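Local coordinates for protein alternansucrase (Leuconostoc mesenteroides, PDB 6HVG) that is a large multidomain enzyme of glycoside hydrolase family 70, joining a TIM-barrel-type catalytic domain that carries a calcium ion to cell-wall-binding-type repeats, at residues D413-P418 and K496-L501; Y637-A640 and T644-S647; K791-P796 and K801-N806. All blocks are in the same frame, centred on the assembly; numbering follows the deposited sequence.

Contact 1 (D413-P418 and K496-L501)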
# COMPACT_ATOMS: atom_id res chain seq x y z
N ASP A 413 -5.33 -4.70 30.08
CA ASP A 413 -4.59 -5.87 30.57
C ASP A 413 -3.75 -5.54 31.79
O ASP A 413 -2.86 -6.31 32.18
CB ASP A 413 -3.71 -6.43 29.45
CG ASP A 413 -2.73 -5.40 28.89
OD1 ASP A 413 -2.73 -4.24 29.35
OD2 ASP A 413 -1.95 -5.75 28.01
N THR A 414 -4.01 -4.39 32.41
CA THR A 414 -3.40 -4.02 33.71
C THR A 414 -3.73 -5.03 34.78
O THR A 414 -4.88 -5.47 34.89
CB THR A 414 -3.90 -2.64 34.20
OG1 THR A 414 -3.23 -1.60 33.50
CG2 THR A 414 -3.60 -2.44 35.69
N TRP A 415 -2.71 -5.37 35.56
CA TRP A 415 -2.87 -6.10 36.80
C TRP A 415 -2.56 -5.14 37.94
O TRP A 415 -1.73 -4.23 37.78
CB TRP A 415 -1.93 -7.31 36.83
CG TRP A 415 -2.36 -8.44 35.94
CD1 TRP A 415 -2.92 -8.35 34.69
CD2 TRP A 415 -2.25 -9.84 36.22
NE1 TRP A 415 -3.19 -9.59 34.21
CE2 TRP A 415 -2.78 -10.53 35.13
CE3 TRP A 415 -1.76 -10.58 37.30
CZ2 TRP A 415 -2.84 -11.93 35.08
CZ3 TRP A 415 -1.82 -11.98 37.25
CH2 TRP A 415 -2.34 -12.63 36.14
N TYR A 416 -3.23 -5.33 39.08
CA TYR A 416 -3.04 -4.50 40.26
C TYR A 416 -2.86 -5.35 41.52
O TYR A 416 -3.04 -6.57 41.47
CB TYR A 416 -4.20 -3.50 40.44
CG TYR A 416 -5.46 -4.08 41.01
CD1 TYR A 416 -6.23 -4.98 40.29
CD2 TYR A 416 -5.90 -3.72 42.28
CE1 TYR A 416 -7.39 -5.51 40.82
CE2 TYR A 416 -7.07 -4.24 42.82
CZ TYR A 416 -7.81 -5.14 42.08
OH TYR A 416 -8.97 -5.67 42.60
N ARG A 417 -2.48 -4.72 42.62
CA ARG A 417 -2.30 -5.40 43.90
C ARG A 417 -3.51 -5.15 44.77
O ARG A 417 -3.66 -4.05 45.30
CB ARG A 417 -1.03 -4.90 44.60
CG ARG A 417 -0.72 -5.63 45.91
CD ARG A 417 0.32 -4.91 46.76
NE ARG A 417 0.60 -5.65 48.00
CZ ARG A 417 1.42 -5.24 48.96
NH1 ARG A 417 2.04 -4.07 48.87
NH2 ARG A 417 1.62 -6.01 50.02
N PRO A 418 -4.39 -6.15 44.94
CA PRO A 418 -5.51 -5.95 45.87
C PRO A 418 -5.03 -5.99 47.30
O PRO A 418 -4.03 -6.60 47.58
CB PRO A 418 -6.43 -7.16 45.60
CG PRO A 418 -5.53 -8.20 45.06
CD PRO A 418 -4.49 -7.45 44.25
N LYS A 496 -0.01 -23.50 40.62
CA LYS A 496 1.09 -22.77 41.28
C LYS A 496 1.69 -21.69 40.39
O LYS A 496 2.89 -21.39 40.47
CB LYS A 496 2.20 -23.73 41.75
CG LYS A 496 1.70 -24.92 42.55
CD LYS A 496 2.83 -25.64 43.27
CE LYS A 496 2.37 -26.89 44.02
NZ LYS A 496 1.81 -26.63 45.38
N SER A 497 0.85 -21.08 39.56
CA SER A 497 1.28 -20.10 38.54
C SER A 497 0.15 -19.11 38.24
O SER A 497 -1.02 -19.40 38.49
CB SER A 497 1.66 -20.84 37.25
OG SER A 497 2.37 -20.02 36.32
N THR A 498 0.50 -17.95 37.70
CA THR A 498 -0.48 -17.02 37.16
C THR A 498 -0.37 -16.80 35.65
O THR A 498 -1.09 -15.98 35.08
CB THR A 498 -0.40 -15.63 37.85
OG1 THR A 498 0.93 -15.09 37.75
CG2 THR A 498 -0.80 -15.72 39.31
N GLU A 499 0.55 -17.50 34.99
CA GLU A 499 0.78 -17.28 33.55
C GLU A 499 -0.40 -17.73 32.72
O GLU A 499 -0.70 -17.13 31.70
CB GLU A 499 2.07 -17.97 33.08
CG GLU A 499 3.36 -17.43 33.71
CD GLU A 499 3.61 -15.94 33.46
OE1 GLU A 499 3.30 -15.44 32.35
OE2 GLU A 499 4.11 -15.25 34.39
N TRP A 500 -1.05 -18.81 33.14
CA TRP A 500 -2.28 -19.27 32.48
C TRP A 500 -3.35 -18.16 32.43
O TRP A 500 -4.10 -18.05 31.46
CB TRP A 500 -2.84 -20.53 33.18
CG TRP A 500 -3.38 -20.21 34.51
CD1 TRP A 500 -2.67 -20.11 35.67
CD2 TRP A 500 -4.73 -19.87 34.81
NE1 TRP A 500 -3.51 -19.76 36.69
CE2 TRP A 500 -4.78 -19.60 36.19
CE3 TRP A 500 -5.91 -19.77 34.05
CZ2 TRP A 500 -5.98 -19.24 36.84
CZ3 TRP A 500 -7.08 -19.42 34.70
CH2 TRP A 500 -7.11 -19.16 36.08
N LEU A 501 -3.42 -17.34 33.50
CA LEU A 501 -4.36 -16.22 33.60
C LEU A 501 -3.93 -15.04 32.72
O LEU A 501 -4.74 -14.46 32.01
CB LEU A 501 -4.50 -15.77 35.05
CG LEU A 501 -5.57 -14.72 35.40
CD1 LEU A 501 -7.00 -15.16 35.12
CD2 LEU A 501 -5.45 -14.38 36.88

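Contact 2 (Y637-A640 and T644-S647)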
# COMPACT_ATOMS: atom_id res chain seq x y z
N TYR A 637 26.09 20.90 4.46
CA TYR A 637 27.11 20.11 5.15
C TYR A 637 28.21 19.71 4.17
O TYR A 637 29.38 19.94 4.42
CB TYR A 637 26.48 18.85 5.78
CG TYR A 637 27.48 17.90 6.37
CD1 TYR A 637 28.04 18.14 7.64
CD2 TYR A 637 27.92 16.80 5.67
CE1 TYR A 637 28.98 17.28 8.17
CE2 TYR A 637 28.86 15.93 6.20
CZ TYR A 637 29.38 16.19 7.45
OH TYR A 637 30.31 15.34 7.97
N PHE A 638 27.81 19.16 3.04
CA PHE A 638 28.76 18.81 1.98
C PHE A 638 29.52 20.03 1.43
O PHE A 638 30.71 19.92 1.09
CB PHE A 638 28.06 18.10 0.84
CG PHE A 638 27.84 16.62 1.08
CD1 PHE A 638 26.98 16.19 2.06
CD2 PHE A 638 28.46 15.69 0.28
CE1 PHE A 638 26.75 14.85 2.26
CE2 PHE A 638 28.26 14.33 0.50
CZ PHE A 638 27.41 13.92 1.50
N LYS A 639 28.86 21.18 1.36
CA LYS A 639 29.52 22.41 0.93
C LYS A 639 30.60 22.80 1.93
O LYS A 639 31.74 23.08 1.54
CB LYS A 639 28.51 23.54 0.77
CG LYS A 639 27.65 23.45 -0.48
CD LYS A 639 26.43 24.38 -0.42
CE LYS A 639 25.68 24.35 -1.75
NZ LYS A 639 24.28 24.85 -1.70
N ALA A 640 30.25 22.81 3.21
CA ALA A 640 31.16 23.23 4.25
C ALA A 640 32.38 22.33 4.37
O ALA A 640 33.50 22.83 4.47
CB ALA A 640 30.43 23.28 5.58
N THR A 644 31.88 21.38 -2.23
CA THR A 644 31.19 20.86 -3.40
C THR A 644 30.72 21.93 -4.35
O THR A 644 30.57 21.68 -5.56
CB THR A 644 29.98 19.99 -3.01
OG1 THR A 644 29.12 20.72 -2.12
CG2 THR A 644 30.45 18.71 -2.33
N ASP A 645 30.49 23.14 -3.84
CA ASP A 645 30.09 24.25 -4.71
C ASP A 645 31.27 24.98 -5.37
O ASP A 645 31.05 25.93 -6.12
CB ASP A 645 29.16 25.23 -3.99
CG ASP A 645 29.73 25.77 -2.70
OD1 ASP A 645 30.75 25.23 -2.18
OD2 ASP A 645 29.12 26.74 -2.17
N LYS A 646 32.51 24.52 -5.13
CA LYS A 646 33.70 25.22 -5.64
C LYS A 646 34.08 24.76 -7.05
O LYS A 646 34.50 25.58 -7.86
CB LYS A 646 34.92 25.00 -4.72
CG LYS A 646 34.78 25.44 -3.27
CD LYS A 646 34.78 26.96 -3.06
CE LYS A 646 33.41 27.61 -3.35
NZ LYS A 646 33.01 28.73 -2.44
N SER A 647 33.95 23.46 -7.31
CA SER A 647 34.33 22.89 -8.61
C SER A 647 33.52 21.64 -8.92
O SER A 647 32.93 21.05 -8.03
CB SER A 647 35.82 22.53 -8.61
OG SER A 647 36.08 21.37 -7.83

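Contact 3 (K791-P796 and K801-N806)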
# COMPACT_ATOMS: atom_id res chain seq x y z
N LYS A 791 12.43 -18.73 -13.50
CA LYS A 791 11.93 -19.51 -14.65
C LYS A 791 11.20 -18.62 -15.65
O LYS A 791 11.34 -18.77 -16.85
CB LYS A 791 10.99 -20.63 -14.15
CG LYS A 791 10.25 -21.42 -15.22
CD LYS A 791 11.08 -22.56 -15.78
CE LYS A 791 10.34 -23.22 -16.95
NZ LYS A 791 10.26 -22.39 -18.21
N ASP A 792 10.41 -17.69 -15.13
CA ASP A 792 9.67 -16.72 -15.93
C ASP A 792 10.59 -15.72 -16.61
O ASP A 792 10.41 -15.38 -17.77
CB ASP A 792 8.68 -15.98 -15.03
CG ASP A 792 8.02 -14.81 -15.72
OD1 ASP A 792 8.34 -13.64 -15.37
OD2 ASP A 792 7.17 -15.07 -16.60
N GLN A 793 11.58 -15.24 -15.87
CA GLN A 793 12.56 -14.27 -16.37
C GLN A 793 13.36 -14.82 -17.57
O GLN A 793 13.55 -14.12 -18.56
CB GLN A 793 13.53 -13.92 -15.26
CG GLN A 793 14.64 -12.94 -15.63
CD GLN A 793 15.51 -12.58 -14.43
OE1 GLN A 793 16.72 -12.69 -14.49
NE2 GLN A 793 14.88 -12.17 -13.34
N GLU A 794 13.79 -16.08 -17.46
CA GLU A 794 14.64 -16.72 -18.46
C GLU A 794 13.86 -17.52 -19.49
O GLU A 794 14.44 -18.32 -20.22
CB GLU A 794 15.64 -17.63 -17.77
CG GLU A 794 16.49 -16.89 -16.75
CD GLU A 794 17.67 -17.67 -16.22
OE1 GLU A 794 17.92 -18.80 -16.70
OE2 GLU A 794 18.33 -17.12 -15.32
N ASN A 795 12.55 -17.30 -19.56
CA ASN A 795 11.69 -18.14 -20.36
C ASN A 795 12.04 -18.04 -21.86
O ASN A 795 11.99 -16.96 -22.42
CB ASN A 795 10.21 -17.76 -20.12
CG ASN A 795 9.24 -18.82 -20.62
OD1 ASN A 795 9.35 -19.25 -21.76
ND2 ASN A 795 8.28 -19.21 -19.80
N PRO A 796 12.40 -19.17 -22.51
CA PRO A 796 12.72 -19.12 -23.96
C PRO A 796 11.52 -18.75 -24.85
O PRO A 796 11.70 -18.22 -25.94
CB PRO A 796 13.22 -20.53 -24.29
CG PRO A 796 13.03 -21.35 -23.08
CD PRO A 796 12.55 -20.52 -21.94
N LYS A 801 5.55 -13.04 -17.43
CA LYS A 801 4.36 -12.78 -16.65
C LYS A 801 4.64 -11.77 -15.53
O LYS A 801 3.84 -10.87 -15.31
CB LYS A 801 3.78 -14.09 -16.11
CG LYS A 801 2.30 -13.98 -15.78
CD LYS A 801 1.63 -15.21 -15.20
CE LYS A 801 0.19 -14.86 -14.81
NZ LYS A 801 -0.50 -15.91 -14.02
N TYR A 802 5.75 -11.93 -14.84
CA TYR A 802 6.10 -11.05 -13.74
C TYR A 802 7.24 -10.12 -14.13
O TYR A 802 7.23 -8.93 -13.78
CB TYR A 802 6.51 -11.85 -12.52
CG TYR A 802 5.69 -13.11 -12.30
CD1 TYR A 802 4.35 -13.05 -11.95
CD2 TYR A 802 6.27 -14.37 -12.45
CE1 TYR A 802 3.60 -14.20 -11.75
CE2 TYR A 802 5.54 -15.53 -12.26
CZ TYR A 802 4.21 -15.45 -11.91
OH TYR A 802 3.51 -16.64 -11.73
N ASN A 803 8.19 -10.64 -14.89
CA ASN A 803 9.41 -9.91 -15.26
C ASN A 803 9.21 -8.89 -16.39
O ASN A 803 8.20 -8.91 -17.12
CB ASN A 803 10.50 -10.88 -15.67
CG ASN A 803 11.08 -11.63 -14.52
OD1 ASN A 803 12.21 -11.36 -14.12
ND2 ASN A 803 10.30 -12.55 -13.94
N ASP A 804 10.21 -8.02 -16.53
CA ASP A 804 10.22 -6.96 -17.53
C ASP A 804 10.79 -7.41 -18.86
O ASP A 804 11.77 -8.17 -18.93
CB ASP A 804 11.06 -5.79 -17.05
CG ASP A 804 10.31 -4.86 -16.13
OD1 ASP A 804 9.18 -5.18 -15.73
OD2 ASP A 804 10.84 -3.78 -15.83
N TYR A 805 10.20 -6.87 -19.92
CA TYR A 805 10.62 -7.12 -21.30
C TYR A 805 11.73 -6.16 -21.70
O TYR A 805 11.82 -5.06 -21.16
CB TYR A 805 9.44 -6.92 -22.26
CG TYR A 805 8.31 -7.91 -22.06
CD1 TYR A 805 8.32 -9.13 -22.72
CD2 TYR A 805 7.24 -7.62 -21.22
CE1 TYR A 805 7.30 -10.04 -22.54
CE2 TYR A 805 6.22 -8.53 -21.01
CZ TYR A 805 6.26 -9.74 -21.68
OH TYR A 805 5.24 -10.65 -21.49
N ASN A 806 12.59 -6.58 -22.63
CA ASN A 806 13.49 -5.68 -23.36
C ASN A 806 14.50 -4.94 -22.48
O ASN A 806 14.95 -3.83 -22.83
CB ASN A 806 12.71 -4.66 -24.22
CG ASN A 806 12.05 -5.29 -25.43
OD1 ASN A 806 12.65 -6.12 -26.07
ND2 ASN A 806 10.84 -4.86 -25.75

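Contact 1 (D413-P418 and K496-L501)
Trp415 in strand 415-416 and Leu501 in the first turn of helix 499-511 keep their CA atoms 10.7 Å apart, a gap that the indole crosses; no hydrogen bond joins the segments. With its CG anti to the carbonyl carbon (chi1 -74°), Trp415 sends its six-membered ring ahead. The leading atom CH2 meets Leu501 CD2 at 3.6 Å, and the neighbouring CZ2 lies 3.9 Å from Leu501 CG; the two side chains cross at a slant, and the leucine approaches the ring obliquely. Thr498, running past in the opposite direction, puts its CB 4.0 Å from Trp415 CZ3, while Thr498 O stands 3.7 Å from Trp415 CH2. The same carbonyl accepts a weak hydrogen bond from Leu501 N. Ser497 OG, just before, takes a weak capping bond from Glu499 N. Outside the two segments, Arg502 makes a cation-pi contact with Trp415, and Pro438 of the paired strand 437-438 touches both Trp415 and Leu501. The result is a mainly apolar contact around the indole, in which a tryptophan from a two-stranded antiparallel sheet packs against the N-terminal turn of helix 499-511, consistent with the helical accessory domain found beside the barrel in this enzyme family.

Contact 2 (Y637-A640 and T644-S647)
Thr644 rests against Phe638 and Lys639 of helix 629-642 chiefly through van der Waals contact. Its methyl faces Phe638: Thr644 CG2 lies 3.6 Å from the carbonyl Phe638 O and 4.0 Å from Phe638 CB, at the edge of the phenyl ring and near its plane. The hydroxyl takes the other side of the threonine, with Thr644 OG1 3.5 Å from Lys639 CG. This division follows from a chi1 of 53°, which sets OG1 between the backbone N and the carbonyl carbon and turns CG2 toward the phenylalanine. The Phe638 ring packs on Met601 of helix 587-601, and Val1033 touches both Thr644 and Lys639. The short link between helices 629-642 and 648-652 runs here, within the connection from barrel strand 617-620 to its parallel neighbour 657-658, a beta-alpha-beta crossover of the TIM barrel. Of the charged groups, Asp645 meets the aliphatic part of Lys639 rather than its amine: Asp645 CG is 3.8 Å from Lys639 CG, and the side chains cross at about a right angle. The extended lysine holds Lys639 NZ 5.2 Å from Asp645 OD2, too far for a salt bridge, though the opposite charges may attract weakly; NZ has a long, weak ion pair with Asp636.

Contact 3 (K791-P796 and K801-N806)
Asp792, in the last turn of helix 779-793, turns its carboxylate onto the backbone of Lys801, Tyr802 and Asn803, and four N-H groups bind it. Its CG is anti to the backbone N (chi1 171°), a torsion that carries the carboxylate toward the loop. Asp792 OD2 receives Lys801 N through its syn lone pair at 2.7 Å, in a nearly straight bond. Of three donors to Asp792 OD1, Tyr802 N comes from above the carboxylate plane at 3.1 Å. Asn803 N lies 3.0 Å from Asp792 OD1, nearly along the C-O axis. Asn803 ND2 reaches the anti lone pair of Asp792 OD1 at 2.7 Å. Such a concentration of N-H groups probably favours the charged carboxylate in this buried setting. Asn803 is held from its other end, since Gln793 NE2 donates to Asn803 OD1 at 2.9 Å, with the amide planes 65° apart. Asn803 ND2 adds a weak bond to Tyr789 O. Two further polar ends are satisfied by Asp766, whose OD2 takes a salt bridge from Lys801 NZ and a hydrogen bond with Tyr802 OH. Here a helix-terminal aspartate gathers consecutive loop amides, in the loop connecting helices 779-793 and 807-814 of the TIM-barrel region.

How the contacts relate
The three contacts follow one another along the chain without interleaving and are widely separated. The centres of contacts 1 and 2 are about 61 Å apart, those of contacts 1 and 3 about 57 Å, and those of contacts 2 and 3, the closest pair, about 44 Å. Contacts 2 and 3 both belong to helical connections of the eight-stranded parallel barrel: the first between strands 617-620 and 657-658, the second between strands 745-747 and 821-825. Contact 1 lies apart from that sheet, where strand 415-416 meets helix 499-511. Its segments are 78 residues apart at their closest ends and join parts distant in sequence, whereas contacts 2 and 3 are local, each between a helix and the loop that follows it.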